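Local coordinates for putative oxidoreductase molybdopterin-binding subunit (PDB 4ZOH), which probably serves as the molybdenum-cofactor-carrying subunit of an aldehyde oxidase or xanthine dehydrogenase family oxidoreductase, with pterin cytosine dinucleotide bound, at residues Tyr568-Leu574 against Lys587-Asp593. Numbering follows the deposited sequence.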
loop_
_atom_site.group_PDB
_atom_site.type_symbol
_atom_site.label_atom_id
_atom_site.label_comp_id
_atom_site.label_asym_id
_atom_site.label_seq_id
_atom_site.Cartn_x
_atom_site.Cartn_y
_atom_site.Cartn_z
ATOM N N TYR A 568 0.787 16.279 -40.571
ATOM C CA TYR A 568 0.245 15.735 -41.814
ATOM C C TYR A 568 1.256 14.712 -42.333
ATOM O O TYR A 568 2.432 14.725 -41.942
ATOM C CB TYR A 568 0.044 16.885 -42.865
ATOM C CG TYR A 568 1.330 17.674 -43.135
ATOM C CD1 TYR A 568 2.147 17.371 -44.248
ATOM C CD2 TYR A 568 1.764 18.676 -42.253
ATOM C CE1 TYR A 568 3.319 18.101 -44.478
ATOM C CE2 TYR A 568 2.939 19.382 -42.462
ATOM C CZ TYR A 568 3.725 19.075 -43.575
ATOM O OH TYR A 568 4.907 19.747 -43.768
ATOM N N GLY A 569 0.825 13.825 -43.219
ATOM C CA GLY A 569 1.784 12.986 -43.888
ATOM C C GLY A 569 1.173 12.136 -44.944
ATOM O O GLY A 569 -0.003 12.282 -45.247
ATOM N N VAL A 570 1.984 11.250 -45.530
ATOM C CA VAL A 570 1.501 10.320 -46.554
ATOM C C VAL A 570 2.006 8.907 -46.170
ATOM O O VAL A 570 3.168 8.768 -45.759
ATOM C CB VAL A 570 1.913 10.790 -47.998
ATOM C CG1 VAL A 570 3.425 11.097 -48.078
ATOM C CG2 VAL A 570 1.595 9.713 -49.030
ATOM N N HIS A 571 1.145 7.888 -46.303
ATOM C CA HIS A 571 1.450 6.561 -45.874
ATOM C C HIS A 571 1.123 5.736 -47.077
ATOM O O HIS A 571 0.316 6.151 -47.896
ATOM C CB HIS A 571 0.599 6.097 -44.640
ATOM C CG HIS A 571 1.015 6.753 -43.340
ATOM N ND1 HIS A 571 0.893 6.122 -42.107
ATOM C CD2 HIS A 571 1.547 7.979 -43.082
ATOM C CE1 HIS A 571 1.419 6.907 -41.175
ATOM N NE2 HIS A 571 1.767 8.062 -41.720
ATOM N N LEU A 572 1.763 4.561 -47.170
ATOM C CA LEU A 572 1.710 3.724 -48.331
ATOM C C LEU A 572 1.816 2.286 -47.898
ATOM O O LEU A 572 2.551 1.987 -46.979
ATOM C CB LEU A 572 2.930 4.060 -49.206
ATOM C CG LEU A 572 3.070 5.471 -49.689
ATOM C CD1 LEU A 572 4.168 6.113 -48.926
ATOM C CD2 LEU A 572 3.509 5.434 -51.152
ATOM N N ALA A 573 1.063 1.411 -48.531
ATOM C CA ALA A 573 1.146 0.006 -48.216
ATOM C C ALA A 573 1.152 -0.818 -49.491
ATOM O O ALA A 573 0.604 -0.381 -50.492
ATOM C CB ALA A 573 -0.012 -0.412 -47.359
ATOM N N LEU A 574 1.726 -2.015 -49.418
ATOM C CA LEU A 574 1.759 -2.966 -50.517
ATOM C C LEU A 574 1.180 -4.188 -49.933
ATOM O O LEU A 574 1.676 -4.675 -48.900
ATOM C CB LEU A 574 3.238 -3.268 -50.987
ATOM C CG LEU A 574 3.430 -4.290 -52.167
ATOM C CD1 LEU A 574 3.111 -3.621 -53.484
ATOM C CD2 LEU A 574 4.886 -4.803 -52.258
ATOM N N LYS A 587 4.666 -4.431 -47.088
ATOM C CA LYS A 587 5.388 -3.245 -46.703
ATOM C C LYS A 587 4.452 -2.134 -46.396
ATOM O O LYS A 587 3.390 -2.025 -47.000
ATOM C CB LYS A 587 6.290 -2.737 -47.828
ATOM C CG LYS A 587 7.577 -3.540 -48.057
ATOM C CD LYS A 587 8.647 -2.780 -48.845
ATOM C CE LYS A 587 9.564 -3.657 -49.725
ATOM N NZ LYS A 587 9.310 -5.135 -49.702
ATOM N N TYR A 588 4.897 -1.272 -45.498
ATOM C CA TYR A 588 4.156 -0.113 -45.144
ATOM C C TYR A 588 5.194 0.955 -44.994
ATOM O O TYR A 588 6.168 0.759 -44.285
ATOM C CB TYR A 588 3.388 -0.377 -43.809
ATOM C CG TYR A 588 2.346 0.706 -43.474
ATOM C CD1 TYR A 588 0.938 0.496 -43.661
ATOM C CD2 TYR A 588 2.782 1.932 -42.989
ATOM C CE1 TYR A 588 0.014 1.531 -43.340
ATOM C CE2 TYR A 588 1.883 2.942 -42.695
ATOM C CZ TYR A 588 0.515 2.734 -42.848
ATOM O OH TYR A 588 -0.233 3.844 -42.527
ATOM N N VAL A 589 4.957 2.105 -45.626
ATOM C CA VAL A 589 5.801 3.263 -45.425
ATOM C C VAL A 589 4.990 4.442 -44.852
ATOM O O VAL A 589 3.950 4.738 -45.374
ATOM C CB VAL A 589 6.468 3.674 -46.786
ATOM C CG1 VAL A 589 7.270 4.969 -46.660
ATOM C CG2 VAL A 589 7.336 2.508 -47.338
ATOM N N ALA A 590 5.523 5.135 -43.847
ATOM C CA ALA A 590 4.866 6.320 -43.278
ATOM C C ALA A 590 5.828 7.444 -43.475
ATOM O O ALA A 590 7.028 7.360 -43.081
ATOM C CB ALA A 590 4.601 6.152 -41.765
ATOM N N VAL A 591 5.320 8.532 -44.051
ATOM C CA VAL A 591 6.132 9.753 -44.036
ATOM C C VAL A 591 5.362 10.800 -43.275
ATOM O O VAL A 591 4.334 11.227 -43.768
ATOM C CB VAL A 591 6.490 10.220 -45.483
ATOM C CG1 VAL A 591 7.301 11.518 -45.396
ATOM C CG2 VAL A 591 7.322 9.146 -46.183
ATOM N N ASP A 592 5.860 11.272 -42.135
ATOM C CA ASP A 592 5.091 12.205 -41.291
ATOM C C ASP A 592 5.778 13.541 -41.075
ATOM O O ASP A 592 7.019 13.641 -40.985
ATOM C CB ASP A 592 4.843 11.584 -39.900
ATOM C CG ASP A 592 3.940 10.331 -39.935
ATOM O OD1 ASP A 592 3.043 10.200 -40.781
ATOM O OD2 ASP A 592 4.162 9.412 -39.095
ATOM N N ASP A 593 4.998 14.595 -40.915
ATOM C CA ASP A 593 5.632 15.813 -40.442
ATOM C C ASP A 593 4.936 16.198 -39.145
ATOM O O ASP A 593 3.785 16.653 -39.156
ATOM C CB ASP A 593 5.582 16.941 -41.484
ATOM C CG ASP A 593 6.224 18.253 -40.984
ATOM O OD1 ASP A 593 6.596 18.352 -39.779
ATOM O OD2 ASP A 593 6.350 19.231 -41.775
#
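H571 lies over A590, its partner in a non-hydrogen-bonded antiparallel pair, and reaches a polar group on the residues two places before and after A590, Y588 and D592. Its CB sits 3.2 Å from Y588 OH, and CG, anti to the carbonyl carbon (chi1 -73°), carries the ring across the opposite strand. ND1 shares a hydrogen bond of 2.6 Å with Y588 OH, which lies in the imidazole plane. CE1 rests on the methyl of A590, whose CB stands 3.5 Å from the ring centroid in a CH-pi contact; this small methyl lets the ring lie close above it. NE2 then donates to the syn lone pair of D592 OD1 at 2.7 Å, again in the ring plane, a nearly straight bond (163°). Gripped at both nitrogens, the buried imidazole cannot easily turn. A leucine in its place would probably leave Y588 OH and D592 OD1 without this shared mate. The two strands form a beta hairpin, the middle pair of a mixed four-stranded sheet in the molybdopterin cofactor-binding domain, and helix 673-688 packs on the H571 face. W653 holds D592 OD2. On the other face, V570 and L572, beside beta-branched V591 and V589 (L572 CD1 to V589 CB 4.0 Å), touch helix 385-401. There Y568 spreads its ring over D593 CB, 3.9 Å from the centroid, while its OH gives D593 OD2 a weak bond and also meets N384 N. The side chain of D593, about 8 Å from the pterin cytosine dinucleotide, turns OD1 to the backbone N of G595.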